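Putative transcriptional regulator (Clostridium difficile, PDB 3QI7) is of unknown function but has a periplasmic-binding-protein-like fold, consistent with a lipoprotein that binds a small ligand such as a sugar. Local coordinates at residues I115-P120 against V134-S139; Q127-V132 against L358-S363; A158-A163 against K225-F230. All coordinates share one frame; numbering follows the deposited sequence. Where two conformers were deposited one is given.

Contact 1: I115-P120 against V134-S139; sequences ITISAP and VNLGVS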
ATOM      1  N   ILE A 115      16.237   2.555 -15.902  1.00 31.62           N
ATOM      2  CA  ILE A 115      15.432   1.509 -15.290  1.00 30.25           C
ATOM      3  C   ILE A 115      14.117   2.122 -14.851  1.00 29.99           C
ATOM      4  O   ILE A 115      14.121   3.051 -14.053  1.00 29.44           O
ATOM      5  CB  ILE A 115      16.161   0.969 -14.076  1.00 32.85           C
ATOM      6  CG1 ILE A 115      17.456   0.294 -14.539  1.00 33.63           C
ATOM      7  CG2 ILE A 115      15.288  -0.018 -13.305  1.00 31.08           C
ATOM      8  CD1 ILE A 115      18.282  -0.235 -13.398  1.00 37.10           C
ATOM      9  N   THR A 116      13.002   1.632 -15.378  1.00 27.75           N
ATOM     10  CA  THR A 116      11.677   2.147 -14.988  1.00 28.18           C
ATOM     11  C   THR A 116      10.902   1.181 -14.087  1.00 27.10           C
ATOM     12  O   THR A 116      10.879  -0.025 -14.324  1.00 25.98           O
ATOM     13  CB  THR A 116      10.843   2.487 -16.246  1.00 28.13           C
ATOM     14  OG1 THR A 116      10.839   1.365 -17.136  1.00 27.63           O
ATOM     15  CG2 THR A 116      11.437   3.734 -16.951  1.00 25.40           C
ATOM     16  N   ILE A 117      10.277   1.720 -13.039  1.00 25.33           N
ATOM     17  CA  ILE A 117       9.628   0.918 -12.024  1.00 23.36           C
ATOM     18  C   ILE A 117       8.297   1.578 -11.633  1.00 23.46           C
ATOM     19  O   ILE A 117       8.270   2.770 -11.288  1.00 24.92           O
ATOM     20  CB  ILE A 117      10.509   0.795 -10.754  1.00 24.65           C
ATOM     21  CG1 ILE A 117      11.937   0.374 -11.106  1.00 26.76           C
ATOM     22  CG2 ILE A 117       9.862  -0.154  -9.711  1.00 22.15           C
ATOM     23  CD1 ILE A 117      12.812   0.130  -9.927  1.00 25.96           C
ATOM     24  N   SER A 118       7.208   0.831 -11.753  1.00 22.52           N
ATOM     25  CA  SER A 118       5.915   1.239 -11.218  1.00 21.80           C
ATOM     26  C   SER A 118       5.826   0.686  -9.775  1.00 22.34           C
ATOM     27  O   SER A 118       6.186  -0.488  -9.498  1.00 20.91           O
ATOM     28  CB  SER A 118       4.750   0.770 -12.121  1.00 24.35           C
ATOM     29  OG  SER A 118       4.631  -0.672 -12.184  1.00 21.87           O
ATOM     30  N   ALA A 119       5.353   1.523  -8.862  1.00 20.82           N
ATOM     31  CA  ALA A 119       5.331   1.174  -7.464  1.00 19.82           C
ATOM     32  C   ALA A 119       4.323   1.967  -6.583  1.00 17.92           C
ATOM     33  O   ALA A 119       4.692   2.604  -5.611  1.00 20.97           O
ATOM     34  CB  ALA A 119       6.748   1.271  -6.927  1.00 20.13           C
ATOM     35  N   PRO A 120       3.008   1.895  -6.903  1.00 20.30           N
ATOM     36  CA  PRO A 120       2.385   1.258  -8.053  1.00 18.75           C
ATOM     37  C   PRO A 120       2.086   2.282  -9.130  1.00 21.38           C
ATOM     38  O   PRO A 120       2.390   3.455  -8.954  1.00 24.21           O
ATOM     39  CB  PRO A 120       1.052   0.743  -7.458  1.00 21.69           C
ATOM     40  CG  PRO A 120       0.618   1.939  -6.532  1.00 22.52           C
ATOM     41  CD  PRO A 120       1.988   2.470  -5.982  1.00 19.94           C
ATOM     42  N   VAL A 134      10.112  -2.948 -14.241  1.00 24.00           N
ATOM     43  CA  VAL A 134       9.733  -3.632 -12.984  1.00 23.23           C
ATOM     44  C   VAL A 134       8.435  -3.027 -12.478  1.00 21.55           C
ATOM     45  O   VAL A 134       8.283  -1.810 -12.460  1.00 21.36           O
ATOM     46  CB  VAL A 134      10.822  -3.505 -11.896  1.00 22.59           C
ATOM     47  CG1 VAL A 134      10.415  -4.264 -10.615  1.00 20.70           C
ATOM     48  CG2 VAL A 134      12.161  -4.026 -12.423  1.00 21.79           C
ATOM     49  N   ASN A 135       7.488  -3.891 -12.153  1.00 19.68           N
ATOM     50  CA  ASN A 135       6.146  -3.503 -11.734  1.00 22.63           C
ATOM     51  C   ASN A 135       5.765  -4.179 -10.426  1.00 22.32           C
ATOM     52  O   ASN A 135       5.782  -5.392 -10.325  1.00 22.10           O
ATOM     53  CB  ASN A 135       5.148  -3.828 -12.841  1.00 21.27           C
ATOM     54  CG  ASN A 135       5.489  -3.104 -14.136  1.00 24.08           C
ATOM     55  OD1 ASN A 135       5.247  -1.899 -14.249  1.00 24.43           O
ATOM     56  ND2 ASN A 135       6.123  -3.811 -15.087  1.00 24.33           N
ATOM     57  N   LEU A 136       5.461  -3.358  -9.432  1.00 20.32           N
ATOM     58  CA  LEU A 136       5.138  -3.787  -8.097  1.00 18.62           C
ATOM     59  C   LEU A 136       3.770  -3.240  -7.755  1.00 21.16           C
ATOM     60  O   LEU A 136       3.465  -2.080  -8.061  1.00 20.83           O
ATOM     61  CB  LEU A 136       6.135  -3.201  -7.117  1.00 19.29           C
ATOM     62  CG  LEU A 136       7.617  -3.477  -7.404  1.00 22.30           C
ATOM     63  CD1 LEU A 136       8.500  -2.645  -6.409  1.00 26.81           C
ATOM     64  CD2 LEU A 136       7.907  -4.953  -7.320  1.00 24.13           C
ATOM     65  N   GLY A 137       2.918  -4.086  -7.190  1.00 20.09           N
ATOM     66  CA  GLY A 137       1.560  -3.686  -6.898  1.00 23.80           C
ATOM     67  C   GLY A 137       0.888  -4.638  -5.939  1.00 25.01           C
ATOM     68  O   GLY A 137       1.530  -5.465  -5.289  1.00 21.00           O
ATOM     69  N   VAL A 138      -0.421  -4.498  -5.848  1.00 27.04           N
ATOM     70  CA  VAL A 138      -1.231  -5.352  -5.004  1.00 29.18           C
ATOM     71  C   VAL A 138      -2.321  -5.999  -5.842  1.00 27.97           C
ATOM     72  O   VAL A 138      -2.866  -5.373  -6.746  1.00 29.16           O
ATOM     73  CB  VAL A 138      -1.853  -4.563  -3.850  1.00 29.65           C
ATOM     74  CG1 VAL A 138      -0.753  -3.986  -2.949  1.00 33.18           C
ATOM     75  CG2 VAL A 138      -2.770  -3.467  -4.367  1.00 38.56           C
ATOM     76  N   SER A 139      -2.623  -7.259  -5.533  1.00 26.52           N
ATOM     77  CA  SER A 139      -3.698  -7.993  -6.184  1.00 26.39           C
ATOM     78  C   SER A 139      -4.893  -8.007  -5.235  1.00 27.14           C
ATOM     79  O   SER A 139      -4.789  -8.477  -4.093  1.00 25.85           O
ATOM     80  CB  SER A 139      -3.232  -9.409  -6.522  1.00 25.79           C
ATOM     81  OG  SER A 139      -4.327 -10.309  -6.643  1.00 25.81           O
TER
HETATM   82  O   HOH W   1       2.393  -1.190 -10.452  1.00 20.60           O

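Contact 2: Q127-V132 against L358-S363; sequences QLSQFV and LYNYQS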
ATOM      1  N   GLN A 127      -0.376  -3.853 -19.770  1.00 31.33           N
ATOM      2  CA  GLN A 127       0.332  -2.767 -20.446  1.00 31.50           C
ATOM      3  C   GLN A 127       1.563  -2.360 -19.647  1.00 32.07           C
ATOM      4  O   GLN A 127       2.641  -2.148 -20.194  1.00 30.57           O
ATOM      5  CB  GLN A 127      -0.599  -1.575 -20.600  1.00 34.84           C
ATOM      6  CG  GLN A 127      -1.768  -1.826 -21.520  1.00 41.82           C
ATOM      7  CD  GLN A 127      -1.349  -1.686 -22.936  1.00 48.19           C
ATOM      8  OE1 GLN A 127      -0.979  -0.588 -23.374  1.00 57.56           O
ATOM      9  NE2 GLN A 127      -1.367  -2.789 -23.672  1.00 53.05           N
ATOM     10  N   LEU A 128       1.398  -2.254 -18.333  1.00 27.79           N
ATOM     11  CA  LEU A 128       2.535  -1.996 -17.458  1.00 28.12           C
ATOM     12  C   LEU A 128       3.657  -3.034 -17.653  1.00 27.22           C
ATOM     13  O   LEU A 128       4.842  -2.689 -17.727  1.00 25.17           O
ATOM     14  CB  LEU A 128       2.078  -1.993 -15.999  1.00 23.67           C
ATOM     15  CG  LEU A 128       1.317  -0.772 -15.471  1.00 28.31           C
ATOM     16  CD1 LEU A 128       0.900  -0.985 -14.003  1.00 22.96           C
ATOM     17  CD2 LEU A 128       2.141   0.516 -15.560  1.00 26.26           C
ATOM     18  N   SER A 129       3.290  -4.305 -17.745  1.00 27.35           N
ATOM     19  CA  SER A 129       4.290  -5.366 -17.884  0.50 27.12           C
ATOM     20  C   SER A 129       5.063  -5.228 -19.196  1.00 28.81           C
ATOM     21  O   SER A 129       6.294  -5.428 -19.229  1.00 26.91           O
ATOM     22  CB  SER A 129       3.633  -6.747 -17.804  0.50 26.68           C
ATOM     23  OG  SER A 129       4.559  -7.778 -18.127  0.50 25.05           O
ATOM     24  N   GLN A 130       4.342  -4.897 -20.272  1.00 30.05           N
ATOM     25  CA  GLN A 130       4.938  -4.759 -21.605  0.50 31.19           C
ATOM     26  C   GLN A 130       5.914  -3.580 -21.644  1.00 31.85           C
ATOM     27  O   GLN A 130       6.988  -3.689 -22.205  1.00 31.80           O
ATOM     28  CB  GLN A 130       3.837  -4.578 -22.672  0.50 31.66           C
ATOM     29  CG  GLN A 130       4.302  -4.777 -24.133  0.50 34.65           C
ATOM     30  CD  GLN A 130       3.192  -4.548 -25.167  0.50 32.82           C
ATOM     31  OE1 GLN A 130       2.005  -4.547 -24.850  0.50 29.79           O
ATOM     32  NE2 GLN A 130       3.591  -4.355 -26.410  0.50 33.15           N
ATOM     33  N   PHE A 131       5.535  -2.457 -21.025  1.00 29.20           N
ATOM     34  CA  PHE A 131       6.246  -1.173 -21.297  1.00 30.54           C
ATOM     35  C   PHE A 131       7.093  -0.605 -20.158  1.00 30.91           C
ATOM     36  O   PHE A 131       7.831   0.351 -20.382  1.00 31.56           O
ATOM     37  CB  PHE A 131       5.243  -0.101 -21.764  1.00 29.82           C
ATOM     38  CG  PHE A 131       4.550  -0.443 -23.052  1.00 35.16           C
ATOM     39  CD1 PHE A 131       5.269  -0.587 -24.219  1.00 37.17           C
ATOM     40  CD2 PHE A 131       3.168  -0.631 -23.084  1.00 38.17           C
ATOM     41  CE1 PHE A 131       4.624  -0.917 -25.413  1.00 40.20           C
ATOM     42  CE2 PHE A 131       2.516  -0.962 -24.264  1.00 36.90           C
ATOM     43  CZ  PHE A 131       3.242  -1.101 -25.433  1.00 39.30           C
ATOM     44  N   VAL A 132       6.977  -1.174 -18.959  1.00 28.25           N
ATOM     45  CA  VAL A 132       7.748  -0.718 -17.789  1.00 26.56           C
ATOM     46  C   VAL A 132       8.609  -1.875 -17.297  1.00 26.91           C
ATOM     47  O   VAL A 132       8.138  -3.031 -17.245  1.00 26.80           O
ATOM     48  CB  VAL A 132       6.793  -0.202 -16.665  1.00 26.98           C
ATOM     49  CG1 VAL A 132       7.576   0.256 -15.434  1.00 21.88           C
ATOM     50  CG2 VAL A 132       5.865   0.919 -17.205  1.00 23.11           C
ATOM     51  N   LEU A 358       4.319 -13.140 -17.466  1.00 28.33           N
ATOM     52  CA  LEU A 358       4.477 -11.726 -17.057  1.00 25.54           C
ATOM     53  C   LEU A 358       5.157 -11.663 -15.696  1.00 27.68           C
ATOM     54  O   LEU A 358       4.579 -11.227 -14.690  1.00 24.65           O
ATOM     55  CB  LEU A 358       3.129 -10.982 -17.066  1.00 27.06           C
ATOM     56  CG  LEU A 358       2.311 -11.097 -18.377  1.00 29.25           C
ATOM     57  CD1 LEU A 358       1.004 -10.287 -18.316  1.00 31.26           C
ATOM     58  CD2 LEU A 358       3.176 -10.684 -19.555  1.00 27.96           C
ATOM     59  N   TYR A 359       6.410 -12.106 -15.685  1.00 25.78           N
ATOM     60  CA  TYR A 359       7.163 -12.241 -14.444  1.00 25.19           C
ATOM     61  C   TYR A 359       7.567 -10.877 -13.887  1.00 25.46           C
ATOM     62  O   TYR A 359       7.841 -10.743 -12.685  1.00 23.18           O
ATOM     63  CB  TYR A 359       8.390 -13.124 -14.692  1.00 26.30           C
ATOM     64  CG  TYR A 359       9.401 -12.432 -15.536  1.00 27.86           C
ATOM     65  CD1 TYR A 359      10.333 -11.576 -14.958  1.00 27.21           C
ATOM     66  CD2 TYR A 359       9.390 -12.561 -16.914  1.00 31.21           C
ATOM     67  CE1 TYR A 359      11.244 -10.894 -15.715  1.00 28.06           C
ATOM     68  CE2 TYR A 359      10.301 -11.882 -17.692  1.00 32.53           C
ATOM     69  CZ  TYR A 359      11.230 -11.069 -17.093  1.00 36.72           C
ATOM     70  OH  TYR A 359      12.129 -10.394 -17.848  1.00 32.80           O
ATOM     71  N   ASN A 360       7.609  -9.857 -14.750  1.00 23.72           N
ATOM     72  CA  ASN A 360       8.066  -8.540 -14.327  1.00 23.26           C
ATOM     73  C   ASN A 360       6.955  -7.689 -13.702  1.00 23.45           C
ATOM     74  O   ASN A 360       7.137  -6.477 -13.491  1.00 23.97           O
ATOM     75  CB  ASN A 360       8.795  -7.785 -15.445  1.00 24.55           C
ATOM     76  CG  ASN A 360       7.881  -7.324 -16.523  1.00 24.97           C
ATOM     77  OD1 ASN A 360       6.955  -8.043 -16.880  1.00 24.82           O
ATOM     78  ND2 ASN A 360       8.095  -6.108 -17.027  1.00 27.65           N
ATOM     79  N   TYR A 361       5.816  -8.313 -13.405  1.00 21.85           N
ATOM     80  CA  TYR A 361       4.789  -7.660 -12.574  1.00 21.55           C
ATOM     81  C   TYR A 361       4.626  -8.556 -11.394  1.00 22.12           C
ATOM     82  O   TYR A 361       4.270  -9.714 -11.559  1.00 21.86           O
ATOM     83  CB  TYR A 361       3.455  -7.437 -13.341  1.00 22.06           C
ATOM     84  CG  TYR A 361       2.468  -6.662 -12.480  1.00 20.96           C
ATOM     85  CD1 TYR A 361       1.932  -7.240 -11.336  1.00 23.49           C
ATOM     86  CD2 TYR A 361       2.117  -5.344 -12.772  1.00 22.09           C
ATOM     87  CE1 TYR A 361       1.080  -6.534 -10.496  1.00 24.10           C
ATOM     88  CE2 TYR A 361       1.272  -4.631 -11.918  1.00 25.16           C
ATOM     89  CZ  TYR A 361       0.741  -5.245 -10.804  1.00 25.81           C
ATOM     90  OH  TYR A 361      -0.130  -4.616  -9.943  1.00 25.21           O
ATOM     91  N   GLN A 362       4.913  -8.050 -10.186  1.00 20.47           N
ATOM     92  CA  GLN A 362       4.890  -8.881  -8.990  1.00 19.27           C
ATOM     93  C   GLN A 362       3.996  -8.218  -7.973  1.00 20.40           C
ATOM     94  O   GLN A 362       4.164  -7.029  -7.715  1.00 21.47           O
ATOM     95  CB  GLN A 362       6.303  -9.029  -8.417  1.00 19.95           C
ATOM     96  CG  GLN A 362       7.246  -9.914  -9.301  1.00 22.87           C
ATOM     97  CD  GLN A 362       7.059 -11.408  -9.130  1.00 27.94           C
ATOM     98  OE1 GLN A 362       6.567 -11.866  -8.095  1.00 23.80           O
ATOM     99  NE2 GLN A 362       7.523 -12.198 -10.125  1.00 19.02           N
ATOM    100  N   SER A 363       2.994  -8.942  -7.469  1.00 21.14           N
ATOM    101  CA  SER A 363       2.135  -8.378  -6.445  1.00 21.50           C
ATOM    102  C   SER A 363       2.669  -8.855  -5.121  1.00 21.85           C
ATOM    103  O   SER A 363       3.309  -9.904  -5.062  1.00 22.74           O
ATOM    104  CB  SER A 363       0.671  -8.737  -6.652  1.00 25.30           C
ATOM    105  OG  SER A 363       0.458 -10.111  -6.506  1.00 34.28           O
TER

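Contact 3: A158-A163 against K225-F230; sequences AFIHYA and KDINVF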
ATOM      1  N   ALA A 158     -17.555 -15.426  12.218  1.00 25.48           N
ATOM      2  CA  ALA A 158     -18.235 -14.862  11.033  1.00 25.38           C
ATOM      3  C   ALA A 158     -17.331 -13.736  10.511  1.00 23.91           C
ATOM      4  O   ALA A 158     -16.485 -13.222  11.253  1.00 23.72           O
ATOM      5  CB  ALA A 158     -19.662 -14.323  11.388  1.00 21.29           C
ATOM      6  N   PHE A 159     -17.494 -13.379   9.240  1.00 22.99           N
ATOM      7  CA  PHE A 159     -16.833 -12.235   8.626  1.00 20.44           C
ATOM      8  C   PHE A 159     -17.920 -11.299   8.100  1.00 23.58           C
ATOM      9  O   PHE A 159     -18.701 -11.696   7.218  1.00 23.37           O
ATOM     10  CB  PHE A 159     -15.958 -12.704   7.467  1.00 22.63           C
ATOM     11  CG  PHE A 159     -15.084 -11.640   6.852  1.00 20.58           C
ATOM     12  CD1 PHE A 159     -15.625 -10.597   6.064  1.00 19.09           C
ATOM     13  CD2 PHE A 159     -13.688 -11.728   6.967  1.00 20.75           C
ATOM     14  CE1 PHE A 159     -14.787  -9.684   5.483  1.00 22.07           C
ATOM     15  CE2 PHE A 159     -12.864 -10.768   6.401  1.00 19.41           C
ATOM     16  CZ  PHE A 159     -13.414  -9.776   5.649  1.00 16.33           C
ATOM     17  N   ILE A 160     -17.984 -10.083   8.644  1.00 23.15           N
ATOM     18  CA  ILE A 160     -18.974  -9.070   8.197  1.00 22.71           C
ATOM     19  C   ILE A 160     -18.259  -8.094   7.233  1.00 21.79           C
ATOM     20  O   ILE A 160     -17.243  -7.521   7.600  1.00 21.15           O
ATOM     21  CB  ILE A 160     -19.630  -8.309   9.390  1.00 23.50           C
ATOM     22  CG1 ILE A 160     -19.907  -9.236  10.582  1.00 24.60           C
ATOM     23  CG2 ILE A 160     -20.963  -7.632   8.950  1.00 20.49           C
ATOM     24  CD1 ILE A 160     -20.824 -10.483  10.333  1.00 23.11           C
ATOM     25  N   HIS A 161     -18.758  -7.970   5.989  1.00 20.58           N
ATOM     26  CA  HIS A 161     -18.221  -7.055   4.967  1.00 18.80           C
ATOM     27  C   HIS A 161     -19.184  -5.906   4.703  1.00 23.76           C
ATOM     28  O   HIS A 161     -20.361  -6.159   4.388  1.00 24.86           O
ATOM     29  CB  HIS A 161     -18.034  -7.838   3.666  1.00 22.40           C
ATOM     30  CG  HIS A 161     -17.374  -7.062   2.567  1.00 21.01           C
ATOM     31  ND1 HIS A 161     -18.062  -6.158   1.770  1.00 22.02           N
ATOM     32  CD2 HIS A 161     -16.105  -7.097   2.095  1.00 21.38           C
ATOM     33  CE1 HIS A 161     -17.225  -5.656   0.874  1.00 23.21           C
ATOM     34  NE2 HIS A 161     -16.032  -6.204   1.054  1.00 26.20           N
ATOM     35  N   TYR A 162     -18.697  -4.669   4.883  1.00 22.52           N
ATOM     36  CA  TYR A 162     -19.504  -3.442   4.747  1.00 23.36           C
ATOM     37  C   TYR A 162     -18.956  -2.598   3.581  1.00 23.15           C
ATOM     38  O   TYR A 162     -17.774  -2.293   3.534  1.00 24.23           O
ATOM     39  CB  TYR A 162     -19.439  -2.601   6.040  1.00 23.02           C
ATOM     40  CG  TYR A 162     -20.183  -3.158   7.217  1.00 21.64           C
ATOM     41  CD1 TYR A 162     -21.552  -3.147   7.252  1.00 20.52           C
ATOM     42  CD2 TYR A 162     -19.501  -3.658   8.331  1.00 21.79           C
ATOM     43  CE1 TYR A 162     -22.240  -3.664   8.333  1.00 28.79           C
ATOM     44  CE2 TYR A 162     -20.171  -4.164   9.411  1.00 31.98           C
ATOM     45  CZ  TYR A 162     -21.556  -4.164   9.417  1.00 28.07           C
ATOM     46  OH  TYR A 162     -22.225  -4.669  10.507  1.00 32.49           O
ATOM     47  N   ALA A 163     -19.857  -2.188   2.678  1.00 26.14           N
ATOM     48  CA  ALA A 163     -19.556  -1.418   1.466  1.00 24.44           C
ATOM     49  C   ALA A 163     -20.886  -0.965   0.883  1.00 23.85           C
ATOM     50  O   ALA A 163     -21.872  -1.700   0.967  1.00 26.82           O
ATOM     51  CB  ALA A 163     -18.867  -2.302   0.424  1.00 22.82           C
ATOM     52  N   LYS A 225     -19.062 -12.054  20.194  1.00 28.85           N
ATOM     53  CA  LYS A 225     -18.031 -11.083  19.895  1.00 29.89           C
ATOM     54  C   LYS A 225     -16.926 -11.605  18.979  1.00 27.60           C
ATOM     55  O   LYS A 225     -16.153 -10.795  18.446  1.00 26.34           O
ATOM     56  CB  LYS A 225     -17.436 -10.532  21.199  1.00 31.31           C
ATOM     57  CG  LYS A 225     -16.630 -11.553  21.957  1.00 36.99           C
ATOM     58  CD  LYS A 225     -16.139 -11.025  23.305  1.00 41.40           C
ATOM     59  CE  LYS A 225     -15.243 -12.073  23.985  1.00 45.18           C
ATOM     60  NZ  LYS A 225     -14.307 -12.773  23.050  1.00 43.09           N
ATOM     61  N   ASP A 226     -16.807 -12.929  18.796  1.00 26.42           N
ATOM     62  CA  ASP A 226     -15.718 -13.463  17.968  1.00 27.78           C
ATOM     63  C   ASP A 226     -16.100 -13.495  16.499  1.00 27.86           C
ATOM     64  O   ASP A 226     -16.258 -14.567  15.884  1.00 29.28           O
ATOM     65  CB  ASP A 226     -15.248 -14.838  18.426  1.00 29.55           C
ATOM     66  CG  ASP A 226     -14.643 -14.822  19.830  1.00 33.01           C
ATOM     67  OD1 ASP A 226     -14.142 -13.780  20.277  1.00 29.81           O
ATOM     68  OD2 ASP A 226     -14.667 -15.880  20.478  1.00 39.41           O
ATOM     69  N   ILE A 227     -16.221 -12.294  15.946  1.00 26.80           N
ATOM     70  CA  ILE A 227     -16.436 -12.095  14.512  1.00 26.40           C
ATOM     71  C   ILE A 227     -15.428 -11.079  14.039  1.00 25.01           C
ATOM     72  O   ILE A 227     -14.972 -10.246  14.825  1.00 25.17           O
ATOM     73  CB  ILE A 227     -17.883 -11.604  14.213  1.00 25.52           C
ATOM     74  CG1 ILE A 227     -18.158 -10.204  14.821  1.00 27.59           C
ATOM     75  CG2 ILE A 227     -18.886 -12.649  14.752  1.00 26.84           C
ATOM     76  CD1 ILE A 227     -19.633  -9.690  14.734  1.00 30.83           C
ATOM     77  N   ASN A 228     -15.071 -11.154  12.760  1.00 22.13           N
ATOM     78  CA  ASN A 228     -14.262 -10.118  12.119  1.00 22.58           C
ATOM     79  C   ASN A 228     -15.131  -9.117  11.393  1.00 23.51           C
ATOM     80  O   ASN A 228     -16.021  -9.500  10.616  1.00 22.68           O
ATOM     81  CB  ASN A 228     -13.261 -10.700  11.120  1.00 22.26           C
ATOM     82  CG  ASN A 228     -12.288  -9.650  10.596  1.00 19.54           C
ATOM     83  OD1 ASN A 228     -11.471  -9.167  11.356  1.00 22.57           O
ATOM     84  ND2 ASN A 228     -12.424  -9.245   9.324  1.00 17.61           N
ATOM     85  N   VAL A 229     -14.857  -7.824  11.604  1.00 20.30           N
ATOM     86  CA  VAL A 229     -15.622  -6.790  10.918  1.00 20.66           C
ATOM     87  C   VAL A 229     -14.675  -6.033   9.973  1.00 20.23           C
ATOM     88  O   VAL A 229     -13.562  -5.638  10.344  1.00 20.46           O
ATOM     89  CB  VAL A 229     -16.318  -5.838  11.914  1.00 20.27           C
ATOM     90  CG1 VAL A 229     -17.033  -4.650  11.170  1.00 24.07           C
ATOM     91  CG2 VAL A 229     -17.300  -6.599  12.815  1.00 22.28           C
ATOM     92  N   PHE A 230     -15.126  -5.823   8.742  1.00 20.30           N
ATOM     93  CA  PHE A 230     -14.294  -5.188   7.740  1.00 20.49           C
ATOM     94  C   PHE A 230     -15.069  -4.175   6.944  1.00 20.08           C
ATOM     95  O   PHE A 230     -16.178  -4.476   6.494  1.00 19.57           O
ATOM     96  CB  PHE A 230     -13.801  -6.255   6.779  1.00 18.63           C
ATOM     97  CG  PHE A 230     -12.955  -5.724   5.647  1.00 21.89           C
ATOM     98  CD1 PHE A 230     -11.652  -5.296   5.879  1.00 21.51           C
ATOM     99  CD2 PHE A 230     -13.439  -5.694   4.354  1.00 22.37           C
ATOM    100  CE1 PHE A 230     -10.836  -4.856   4.843  1.00 21.54           C
ATOM    101  CE2 PHE A 230     -12.640  -5.213   3.319  1.00 21.81           C
ATOM    102  CZ  PHE A 230     -11.336  -4.792   3.568  1.00 20.31           C
TER

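Contact 1: I115-P120 against V134-S139
Strands 115-118 and 134-137 run parallel, their axes 4.7 Å apart, in a beta-alpha-beta crossover whose connecting helix is 125-131. Three backbone bonds stitch them: V134 N to T116 O, S118 N to V134 O and L136 N to S118 O, the last at 3.0 Å with its donor lifted above the carbonyl plane. On one face I117 and V134 lie side by side, and V134 CB fits between the two branches of I117, 4.1 Å from both CG1 and CG2. L136 CD1 reaches across to the methyl of A119, CB to CD1 4.3 Å, while helix 306-324 covers this face through A314. P120, after a cis peptide, sets CA 3.5 Å from L136 O. On the opposite face a polar pair forms: S118 OG, held at chi1 65° between its backbone N and carbonyl carbon, gives a very short bond of 2.5 Å to N135 OD1, in the amide plane on a lone pair. A water donates both to S118 OG and to L136 O, bridging hydroxyl and partner-strand backbone. With N135 ND2 donating to V132 O and N360 O, both ends of this buried amide are satisfied and its flip is fixed.

Contact 2: Q127-V132 against L358-S363
A helix-to-turn contact, carried by one asparagine side chain, fastens the crossover helix 125-131 of a beta-alpha-beta unit to the start of strand 361-370, the C-terminal strand that lies parallel to strand 134-137 in the large sheet. The type I beta turn from L358 to Y361 presents N360 to the last turn of the helix. The CG of N360 sits between the backbone N and the carbonyl carbon, chi1 71°, and from there the amide grips both the backbone and the side chain of S129. N360 ND2 donates to S129 O at 2.9 Å, with an N-H...O angle of 168° and the acceptor almost in the amide plane. In return S129 OG, anti to its own backbone N, donates to N360 OD1 at 2.7 Å, in the carbonyl plane and on a lone pair. A further bond from ND2 to D133 O means that the same amide also holds the chain just past the helix, where V132 leaves helical geometry. Apolar groups flank this polar pair: L358 lays CD2 beside the serine hydroxyl, 3.5 Å from S129 OG. Just after the turn, Q362 NE2 donates back to Y359 O. Y361 points toward the helix with CG anti to its backbone N, chi1 -175°, and the edge of its ring meets L128, CE2 to CD1 4.2 Å.

Contact 3: A158-A163 against K225-F230
In the three-stranded parallel sheet of the second lobe, of the alpha/beta kind found in periplasmic binding proteins, strand 228-231 is an outer strand beside the central 159-164. K225 leads in from the loop, its NZ in a salt bridge with D226 OD1, which also pairs with R298; D226 is the centre of an inverse gamma turn. I227 turns toward the neighbouring strand: CG2 rests on A158 CB at 3.8 Å, and CD1 extends obliquely to I160 CG1. At N228 the pairing is regular, N228 N donating to A158 O and N228 O receiving I160 N in a nearly straight bond of 174°. The N228 side chain lies beside F159, ND2 3.3 Å from ring atom CE2 with amide and ring planes 48° apart, while OD1 accepts from A252 N. V229 points to the other face, where CG1 meets the edge of the Y162 ring in its plane, 3.6 Å from CE2; the phenol OH beyond bonds D215. F230 returns to the F159 side beneath helix 140-153. F230 N donates to I160 O and its O accepts from Y162 N; CB packs on F159 CZ at 3.7 Å, and the ring edge meets H161, CD2 to CD2 3.8 Å.

In the fold
All three contacts are buried, but they serve different lobes. Contacts 1 and 2, their centres about 7 Å apart, both reach the large mixed sheet: strand 134-137 pairs with 115-118 on one flank and with 361-370 on the other, and helix 125-131 is the connection between the strands of contact 1. N135 joins the two, its backbone bonding N360 and Q362. Contact 3 lies on the opposite side of the chain's centre, about 31 Å from contact 1 between centres, in a separate three-stranded sheet. Contacts 1 and 3 are both parallel strand pairings, yet contact 1 carries a polar serine-asparagine pair, whereas contact 3 is richer in aromatic groups. Contact 2 relies chiefly on side-chain hydrogen bonds.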